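Local coordinates for structural PPIase-like protein L605 (Mimivirus, PDB 2OSE), which is a homotrimeric viral cyclophilin that probably catalyses peptidyl-prolyl cis-trans isomerisation and binds cyclosporin A, at residues Leu35-Phe47 and Tyr107-Tyr121. Sequence-based numbering, arbitrary orientation.
Sequences LFRDAFPAGVENF and YCDEPIPPVFGDYFY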
ATOM      1  N   LEU A  35     -18.396 -14.684  21.984  1.00 25.51           N
ATOM      2  CA  LEU A  35     -19.238 -14.288  20.868  1.00 26.42           C
ATOM      3  C   LEU A  35     -20.710 -14.245  21.270  1.00 27.63           C
ATOM      4  O   LEU A  35     -21.129 -14.883  22.259  1.00 27.04           O
ATOM      5  CB  LEU A  35     -19.026 -15.219  19.662  1.00 26.07           C
ATOM      6  CG  LEU A  35     -17.587 -15.008  19.149  1.00 29.16           C
ATOM      7  CD1 LEU A  35     -16.760 -16.260  19.453  1.00 28.60           C
ATOM      8  CD2 LEU A  35     -17.552 -14.711  17.719  1.00 29.39           C
ATOM      9  N   PHE A  36     -21.482 -13.472  20.516  1.00 28.00           N
ATOM     10  CA  PHE A  36     -22.901 -13.267  20.819  1.00 28.21           C
ATOM     11  C   PHE A  36     -23.636 -13.849  19.618  1.00 28.52           C
ATOM     12  O   PHE A  36     -23.866 -13.152  18.647  1.00 27.82           O
ATOM     13  CB  PHE A  36     -23.261 -11.784  20.995  1.00 27.46           C
ATOM     14  CG  PHE A  36     -22.262 -10.956  21.821  1.00 29.22           C
ATOM     15  CD1 PHE A  36     -21.788 -11.396  23.065  1.00 29.33           C
ATOM     16  CD2 PHE A  36     -21.839  -9.721  21.360  1.00 26.82           C
ATOM     17  CE1 PHE A  36     -20.900 -10.620  23.801  1.00 30.32           C
ATOM     18  CE2 PHE A  36     -20.971  -8.937  22.082  1.00 28.59           C
ATOM     19  CZ  PHE A  36     -20.484  -9.385  23.303  1.00 29.09           C
ATOM     20  N   ARG A  37     -23.944 -15.140  19.657  1.00 29.76           N
ATOM     21  CA  ARG A  37     -24.529 -15.805  18.498  1.00 32.58           C
ATOM     22  C   ARG A  37     -25.842 -15.123  18.118  1.00 34.03           C
ATOM     23  O   ARG A  37     -26.140 -15.064  16.929  1.00 35.19           O
ATOM     24  CB  ARG A  37     -24.742 -17.298  18.747  1.00 32.88           C
ATOM     25  CG  ARG A  37     -25.037 -18.114  17.483  1.00 32.87           C
ATOM     26  CD  ARG A  37     -25.553 -19.513  17.848  1.00 33.55           C
ATOM     27  NE  ARG A  37     -25.618 -20.383  16.673  1.00 36.88           N
ATOM     28  CZ  ARG A  37     -26.726 -20.619  15.965  1.00 35.62           C
ATOM     29  NH1 ARG A  37     -27.857 -20.040  16.312  1.00 37.31           N
ATOM     30  NH2 ARG A  37     -26.694 -21.415  14.897  1.00 34.19           N
ATOM     31  N   ASP A  38     -26.577 -14.575  19.111  1.00 34.84           N
ATOM     32  CA  ASP A  38     -27.843 -13.810  18.872  1.00 36.50           C
ATOM     33  C   ASP A  38     -27.686 -12.464  18.147  1.00 36.46           C
ATOM     34  O   ASP A  38     -28.671 -11.796  17.827  1.00 37.23           O
ATOM     35  CB  ASP A  38     -28.714 -13.618  20.147  1.00 36.51           C
ATOM     36  CG  ASP A  38     -28.052 -12.767  21.255  1.00 38.89           C
ATOM     37  OD1 ASP A  38     -27.310 -11.782  21.013  1.00 39.21           O
ATOM     38  OD2 ASP A  38     -28.338 -13.071  22.438  1.00 42.10           O
ATOM     39  N   ALA A  39     -26.453 -12.062  17.897  1.00 35.62           N
ATOM     40  CA  ALA A  39     -26.200 -10.852  17.143  1.00 34.33           C
ATOM     41  C   ALA A  39     -26.352 -11.139  15.647  1.00 33.42           C
ATOM     42  O   ALA A  39     -26.816 -10.280  14.895  1.00 33.79           O
ATOM     43  CB  ALA A  39     -24.782 -10.320  17.457  1.00 34.07           C
ATOM     44  N   PHE A  40     -25.950 -12.335  15.227  1.00 32.36           N
ATOM     45  CA  PHE A  40     -25.700 -12.644  13.823  1.00 31.91           C
ATOM     46  C   PHE A  40     -25.332 -14.100  13.721  1.00 31.99           C
ATOM     47  O   PHE A  40     -24.137 -14.428  13.582  1.00 32.85           O
ATOM     48  CB  PHE A  40     -24.499 -11.798  13.320  1.00 31.90           C
ATOM     49  CG  PHE A  40     -24.275 -11.815  11.833  1.00 31.96           C
ATOM     50  CD1 PHE A  40     -25.020 -12.638  10.979  1.00 32.17           C
ATOM     51  CD2 PHE A  40     -23.264 -10.985  11.278  1.00 32.68           C
ATOM     52  CE1 PHE A  40     -24.780 -12.649   9.604  1.00 33.53           C
ATOM     53  CE2 PHE A  40     -23.018 -10.979   9.906  1.00 32.68           C
ATOM     54  CZ  PHE A  40     -23.778 -11.803   9.056  1.00 33.27           C
ATOM     55  N   PRO A  41     -26.330 -15.011  13.771  1.00 31.63           N
ATOM     56  CA  PRO A  41     -26.003 -16.424  13.761  1.00 30.87           C
ATOM     57  C   PRO A  41     -25.037 -16.958  12.707  1.00 30.91           C
ATOM     58  O   PRO A  41     -24.101 -17.695  13.044  1.00 29.97           O
ATOM     59  CB  PRO A  41     -27.389 -17.092  13.644  1.00 30.85           C
ATOM     60  CG  PRO A  41     -28.276 -16.180  14.364  1.00 30.86           C
ATOM     61  CD  PRO A  41     -27.792 -14.803  13.934  1.00 31.14           C
ATOM     62  N   ALA A  42     -25.253 -16.632  11.434  1.00 30.61           N
ATOM     63  CA  ALA A  42     -24.394 -17.193  10.384  1.00 29.66           C
ATOM     64  C   ALA A  42     -22.960 -16.625  10.428  1.00 29.13           C
ATOM     65  O   ALA A  42     -22.020 -17.310  10.091  1.00 28.15           O
ATOM     66  CB  ALA A  42     -25.017 -16.930   8.967  1.00 30.82           C
ATOM     67  N   GLY A  43     -22.827 -15.365  10.811  1.00 28.85           N
ATOM     68  CA  GLY A  43     -21.504 -14.718  10.878  1.00 28.62           C
ATOM     69  C   GLY A  43     -20.691 -15.190  12.074  1.00 28.28           C
ATOM     70  O   GLY A  43     -19.482 -15.361  11.972  1.00 28.92           O
ATOM     71  N   VAL A  44     -21.368 -15.388  13.197  1.00 28.26           N
ATOM     72  CA  VAL A  44     -20.791 -16.022  14.411  1.00 27.74           C
ATOM     73  C   VAL A  44     -20.344 -17.464  14.158  1.00 29.05           C
ATOM     74  O   VAL A  44     -19.211 -17.850  14.513  1.00 28.29           O
ATOM     75  CB  VAL A  44     -21.774 -15.916  15.599  1.00 26.91           C
ATOM     76  CG1 VAL A  44     -21.318 -16.809  16.799  1.00 25.92           C
ATOM     77  CG2 VAL A  44     -21.870 -14.477  16.015  1.00 25.84           C
ATOM     78  N   GLU A  45     -21.210 -18.270  13.537  1.00 29.11           N
ATOM     79  CA  GLU A  45     -20.821 -19.649  13.234  1.00 30.36           C
ATOM     80  C   GLU A  45     -19.639 -19.747  12.280  1.00 30.30           C
ATOM     81  O   GLU A  45     -18.751 -20.571  12.476  1.00 30.39           O
ATOM     82  CB  GLU A  45     -22.026 -20.520  12.764  1.00 30.94           C
ATOM     83  CG  GLU A  45     -23.077 -20.751  13.850  1.00 31.67           C
ATOM     84  CD  GLU A  45     -22.577 -21.520  15.103  1.00 34.54           C
ATOM     85  OE1 GLU A  45     -21.629 -22.335  15.027  1.00 34.79           O
ATOM     86  OE2 GLU A  45     -23.170 -21.299  16.180  1.00 37.20           O
ATOM     87  N   ASN A  46     -19.596 -18.874  11.271  1.00 30.18           N
ATOM     88  CA  ASN A  46     -18.447 -18.860  10.382  1.00 30.23           C
ATOM     89  C   ASN A  46     -17.178 -18.499  11.162  1.00 29.00           C
ATOM     90  O   ASN A  46     -16.167 -19.147  11.011  1.00 29.13           O
ATOM     91  CB  ASN A  46     -18.667 -17.858   9.236  1.00 30.83           C
ATOM     92  CG  ASN A  46     -17.526 -17.853   8.223  1.00 32.47           C
ATOM     93  OD1 ASN A  46     -17.120 -18.909   7.709  1.00 34.78           O
ATOM     94  ND2 ASN A  46     -17.012 -16.649   7.912  1.00 33.12           N
ATOM     95  N   PHE A  47     -17.252 -17.475  12.009  1.00 28.33           N
ATOM     96  CA  PHE A  47     -16.101 -17.099  12.838  1.00 27.71           C
ATOM     97  C   PHE A  47     -15.642 -18.266  13.707  1.00 27.61           C
ATOM     98  O   PHE A  47     -14.470 -18.647  13.669  1.00 27.44           O
ATOM     99  CB  PHE A  47     -16.403 -15.873  13.705  1.00 26.74           C
ATOM    100  CG  PHE A  47     -15.179 -15.327  14.417  1.00 27.03           C
ATOM    101  CD1 PHE A  47     -14.380 -14.352  13.810  1.00 23.01           C
ATOM    102  CD2 PHE A  47     -14.822 -15.795  15.694  1.00 27.85           C
ATOM    103  CE1 PHE A  47     -13.232 -13.856  14.443  1.00 25.58           C
ATOM    104  CE2 PHE A  47     -13.669 -15.302  16.345  1.00 28.78           C
ATOM    105  CZ  PHE A  47     -12.885 -14.324  15.727  1.00 25.30           C
ATOM    106  N   TYR A 107     -19.219 -21.991   4.384  1.00 43.30           N
ATOM    107  CA  TYR A 107     -20.419 -22.394   3.661  1.00 44.06           C
ATOM    108  C   TYR A 107     -20.155 -22.604   2.163  1.00 45.00           C
ATOM    109  O   TYR A 107     -20.797 -21.968   1.331  1.00 44.63           O
ATOM    110  CB  TYR A 107     -21.491 -21.330   3.867  1.00 43.26           C
ATOM    111  CG  TYR A 107     -21.682 -20.942   5.324  1.00 42.47           C
ATOM    112  CD1 TYR A 107     -22.200 -21.858   6.248  1.00 41.49           C
ATOM    113  CD2 TYR A 107     -21.359 -19.656   5.774  1.00 40.85           C
ATOM    114  CE1 TYR A 107     -22.394 -21.501   7.590  1.00 40.84           C
ATOM    115  CE2 TYR A 107     -21.565 -19.281   7.116  1.00 39.88           C
ATOM    116  CZ  TYR A 107     -22.072 -20.218   8.014  1.00 41.71           C
ATOM    117  OH  TYR A 107     -22.248 -19.879   9.329  1.00 43.15           O
ATOM    118  N   CYS A 108     -19.216 -23.494   1.827  1.00 46.32           N
ATOM    119  CA  CYS A 108     -18.690 -23.622   0.447  1.00 48.18           C
ATOM    120  C   CYS A 108     -18.256 -22.267  -0.137  1.00 48.52           C
ATOM    121  O   CYS A 108     -18.414 -22.001  -1.349  1.00 48.48           O
ATOM    122  CB  CYS A 108     -19.710 -24.291  -0.483  1.00 48.29           C
ATOM    123  SG  CYS A 108     -20.325 -25.857   0.150  1.00 53.53           S
ATOM    124  N   ASP A 109     -17.722 -21.408   0.738  1.00 48.50           N
ATOM    125  CA  ASP A 109     -17.276 -20.066   0.372  1.00 48.12           C
ATOM    126  C   ASP A 109     -18.377 -19.174  -0.174  1.00 48.01           C
ATOM    127  O   ASP A 109     -18.100 -18.157  -0.827  1.00 47.66           O
ATOM    128  CB  ASP A 109     -16.086 -20.131  -0.586  1.00 49.09           C
ATOM    129  CG  ASP A 109     -14.828 -20.598   0.100  1.00 49.26           C
ATOM    130  OD1 ASP A 109     -14.280 -19.828   0.934  1.00 49.06           O
ATOM    131  OD2 ASP A 109     -14.408 -21.745  -0.169  1.00 51.08           O
ATOM    132  N   GLU A 110     -19.624 -19.545   0.112  1.00 47.46           N
ATOM    133  CA  GLU A 110     -20.759 -18.676  -0.173  1.00 47.84           C
ATOM    134  C   GLU A 110     -20.675 -17.422   0.694  1.00 46.47           C
ATOM    135  O   GLU A 110     -20.315 -17.507   1.880  1.00 46.21           O
ATOM    136  CB  GLU A 110     -22.091 -19.367   0.133  1.00 47.47           C
ATOM    137  CG  GLU A 110     -22.491 -20.515  -0.774  1.00 50.07           C
ATOM    138  CD  GLU A 110     -23.846 -21.102  -0.360  1.00 50.93           C
ATOM    139  OE1 GLU A 110     -23.857 -22.254   0.122  1.00 56.15           O
ATOM    140  OE2 GLU A 110     -24.896 -20.406  -0.487  1.00 54.69           O
ATOM    141  N   PRO A 111     -21.019 -16.259   0.108  1.00 45.00           N
ATOM    142  CA  PRO A 111     -21.211 -15.035   0.867  1.00 43.53           C
ATOM    143  C   PRO A 111     -22.203 -15.249   2.005  1.00 42.23           C
ATOM    144  O   PRO A 111     -23.155 -16.039   1.858  1.00 42.39           O
ATOM    145  CB  PRO A 111     -21.844 -14.079  -0.151  1.00 44.05           C
ATOM    146  CG  PRO A 111     -21.450 -14.582  -1.489  1.00 44.91           C
ATOM    147  CD  PRO A 111     -21.217 -16.067  -1.346  1.00 45.51           C
ATOM    148  N   ILE A 112     -22.005 -14.540   3.116  1.00 39.42           N
ATOM    149  CA  ILE A 112     -22.955 -14.591   4.227  1.00 36.94           C
ATOM    150  C   ILE A 112     -23.878 -13.388   4.188  1.00 36.32           C
ATOM    151  O   ILE A 112     -23.420 -12.268   4.298  1.00 35.46           O
ATOM    152  CB  ILE A 112     -22.244 -14.650   5.640  1.00 36.80           C
ATOM    153  CG1 ILE A 112     -21.251 -15.802   5.682  1.00 34.23           C
ATOM    154  CG2 ILE A 112     -23.284 -14.766   6.763  1.00 33.45           C
ATOM    155  CD1 ILE A 112     -20.177 -15.671   6.767  1.00 36.22           C
ATOM    156  N   PRO A 113     -25.207 -13.624   4.047  1.00 36.77           N
ATOM    157  CA  PRO A 113     -26.195 -12.548   4.019  1.00 36.18           C
ATOM    158  C   PRO A 113     -26.321 -11.819   5.333  1.00 35.81           C
ATOM    159  O   PRO A 113     -26.046 -12.407   6.379  1.00 35.75           O
ATOM    160  CB  PRO A 113     -27.511 -13.282   3.706  1.00 36.77           C
ATOM    161  CG  PRO A 113     -27.080 -14.516   3.025  1.00 38.27           C
ATOM    162  CD  PRO A 113     -25.846 -14.930   3.801  1.00 36.69           C
ATOM    163  N   PRO A 114     -26.768 -10.551   5.286  1.00 35.25           N
ATOM    164  CA  PRO A 114     -26.921  -9.792   6.505  1.00 35.90           C
ATOM    165  C   PRO A 114     -28.206 -10.179   7.251  1.00 36.78           C
ATOM    166  O   PRO A 114     -29.062  -9.338   7.498  1.00 36.82           O
ATOM    167  CB  PRO A 114     -26.941  -8.326   6.026  1.00 35.84           C
ATOM    168  CG  PRO A 114     -27.293  -8.371   4.550  1.00 34.96           C
ATOM    169  CD  PRO A 114     -27.186  -9.789   4.080  1.00 35.77           C
ATOM    170  N   VAL A 115     -28.317 -11.449   7.616  1.00 37.15           N
ATOM    171  CA  VAL A 115     -29.457 -11.881   8.425  1.00 38.66           C
ATOM    172  C   VAL A 115     -29.056 -11.862   9.886  1.00 37.68           C
ATOM    173  O   VAL A 115     -28.451 -12.812  10.363  1.00 38.20           O
ATOM    174  CB  VAL A 115     -29.954 -13.305   8.051  1.00 37.76           C
ATOM    175  CG1 VAL A 115     -31.226 -13.626   8.839  1.00 40.68           C
ATOM    176  CG2 VAL A 115     -30.224 -13.425   6.569  1.00 40.30           C
ATOM    177  N   PHE A 116     -29.396 -10.784  10.578  1.00 38.68           N
ATOM    178  CA  PHE A 116     -28.978 -10.582  11.965  1.00 40.17           C
ATOM    179  C   PHE A 116     -29.965 -11.160  12.962  1.00 41.63           C
ATOM    180  O   PHE A 116     -31.135 -11.430  12.636  1.00 41.13           O
ATOM    181  CB  PHE A 116     -28.730  -9.102  12.283  1.00 40.44           C
ATOM    182  CG  PHE A 116     -27.700  -8.453  11.397  1.00 41.16           C
ATOM    183  CD1 PHE A 116     -26.639  -9.188  10.880  1.00 38.84           C
ATOM    184  CD2 PHE A 116     -27.795  -7.104  11.079  1.00 41.96           C
ATOM    185  CE1 PHE A 116     -25.686  -8.597  10.057  1.00 39.75           C
ATOM    186  CE2 PHE A 116     -26.849  -6.510  10.250  1.00 42.67           C
ATOM    187  CZ  PHE A 116     -25.786  -7.266   9.745  1.00 40.93           C
ATOM    188  N   GLY A 117     -29.489 -11.347  14.185  1.00 42.25           N
ATOM    189  CA  GLY A 117     -30.307 -11.964  15.195  1.00 44.33           C
ATOM    190  C   GLY A 117     -31.162 -10.926  15.857  1.00 46.08           C
ATOM    191  O   GLY A 117     -31.338  -9.806  15.341  1.00 45.92           O
ATOM    192  N   ASP A 118     -31.664 -11.304  17.028  1.00 47.57           N
ATOM    193  CA  ASP A 118     -32.634 -10.523  17.778  1.00 48.86           C
ATOM    194  C   ASP A 118     -32.051  -9.292  18.467  1.00 48.85           C
ATOM    195  O   ASP A 118     -32.801  -8.358  18.790  1.00 49.03           O
ATOM    196  CB  ASP A 118     -33.369 -11.420  18.805  1.00 50.24           C
ATOM    197  CG  ASP A 118     -32.571 -12.681  19.207  1.00 54.18           C
ATOM    198  OD1 ASP A 118     -33.067 -13.447  20.080  1.00 60.22           O
ATOM    199  OD2 ASP A 118     -31.470 -12.942  18.651  1.00 59.23           O
ATOM    200  N   TYR A 119     -30.728  -9.289  18.697  1.00 47.54           N
ATOM    201  CA  TYR A 119     -30.087  -8.176  19.405  1.00 46.89           C
ATOM    202  C   TYR A 119     -28.994  -7.475  18.610  1.00 45.39           C
ATOM    203  O   TYR A 119     -28.403  -8.056  17.691  1.00 45.36           O
ATOM    204  CB  TYR A 119     -29.507  -8.631  20.751  1.00 47.90           C
ATOM    205  CG  TYR A 119     -30.551  -9.093  21.733  1.00 49.35           C
ATOM    206  CD1 TYR A 119     -31.089  -8.208  22.670  1.00 49.78           C
ATOM    207  CD2 TYR A 119     -31.010 -10.419  21.726  1.00 50.45           C
ATOM    208  CE1 TYR A 119     -32.061  -8.629  23.585  1.00 51.63           C
ATOM    209  CE2 TYR A 119     -31.979 -10.850  22.639  1.00 51.82           C
ATOM    210  CZ  TYR A 119     -32.491  -9.947  23.561  1.00 51.26           C
ATOM    211  OH  TYR A 119     -33.450 -10.364  24.468  1.00 54.06           O
ATOM    212  N   PHE A 120     -28.760  -6.226  18.998  1.00 42.88           N
ATOM    213  CA  PHE A 120     -27.727  -5.382  18.463  1.00 41.72           C
ATOM    214  C   PHE A 120     -26.822  -4.954  19.614  1.00 40.44           C
ATOM    215  O   PHE A 120     -27.309  -4.639  20.701  1.00 39.33           O
ATOM    216  CB  PHE A 120     -28.395  -4.179  17.797  1.00 43.01           C
ATOM    217  CG  PHE A 120     -27.499  -2.995  17.604  1.00 43.06           C
ATOM    218  CD1 PHE A 120     -26.683  -2.908  16.496  1.00 45.36           C
ATOM    219  CD2 PHE A 120     -27.512  -1.951  18.513  1.00 44.83           C
ATOM    220  CE1 PHE A 120     -25.862  -1.804  16.310  1.00 46.24           C
ATOM    221  CE2 PHE A 120     -26.695  -0.842  18.342  1.00 45.99           C
ATOM    222  CZ  PHE A 120     -25.876  -0.769  17.242  1.00 45.41           C
ATOM    223  N   TYR A 121     -25.511  -4.948  19.366  1.00 38.67           N
ATOM    224  CA  TYR A 121     -24.514  -4.494  20.344  1.00 37.89           C
ATOM    225  C   TYR A 121     -23.837  -3.228  19.827  1.00 37.13           C
ATOM    226  O   TYR A 121     -23.298  -3.223  18.726  1.00 37.23           O
ATOM    227  CB  TYR A 121     -23.474  -5.602  20.645  1.00 36.82           C
ATOM    228  CG  TYR A 121     -24.112  -6.830  21.240  1.00 36.98           C
ATOM    229  CD1 TYR A 121     -24.133  -7.038  22.626  1.00 37.86           C
ATOM    230  CD2 TYR A 121     -24.757  -7.758  20.436  1.00 37.49           C
ATOM    231  CE1 TYR A 121     -24.778  -8.156  23.177  1.00 36.04           C
ATOM    232  CE2 TYR A 121     -25.406  -8.875  20.983  1.00 37.08           C
ATOM    233  CZ  TYR A 121     -25.402  -9.056  22.354  1.00 36.87           C
ATOM    234  OH  TYR A 121     -26.031 -10.160  22.867  1.00 37.88           O
TER
HETATM  235  O   HOH W   1     -26.846  -7.699  15.462  1.00 39.45           O
HETATM  236  O   HOH W   2     -27.425 -15.359  10.092  1.00 40.69           O
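Phe-36 and Tyr-121 form an offset stack: ring centroids are 4.1 Å apart, planes 23° from parallel, with Phe-36 CD2 over the middle of the tyrosine face. The edge of that tyrosine belongs to Asp-38, whose OD1 accepts from Tyr-121 OH at 2.8 Å through its syn lone pair. Chi1 of 64° sets the carboxylate between backbone N and carbonyl carbon, and it lies nearly coplanar with the ring. Asp-38 O accepts a long, weak hydrogen bond from Tyr-119 N at 3.4 Å. Ala-39 O accepts Gly-117 N at 3.0 Å, from well above the carbonyl plane, and also takes a water that bridges to Tyr-119 O. In cyclophilin terms, residues 107-121, part of the long loop between strands 89-92 and 128-135, run along the 3-10 turn and the start of helix 41-52, which packs against the antiparallel barrel. Phe-40, at the N-cap position, receives the edge of Phe-116 on one face, a T-shaped pair with planes at 73°; Gly-43 N lies over the opposite face. Ala-42 CB meets Ile-112 CG2 at 3.5 Å, while Ala-42 O holds two donors, Asn-46 N within the helix and Tyr-107 OH at 2.7 Å, the latter on an in-plane lone pair. Asn-46 turns its amide OD1 to Val-106 N, and its CB lies 3.6 Å from Ile-112 CD1.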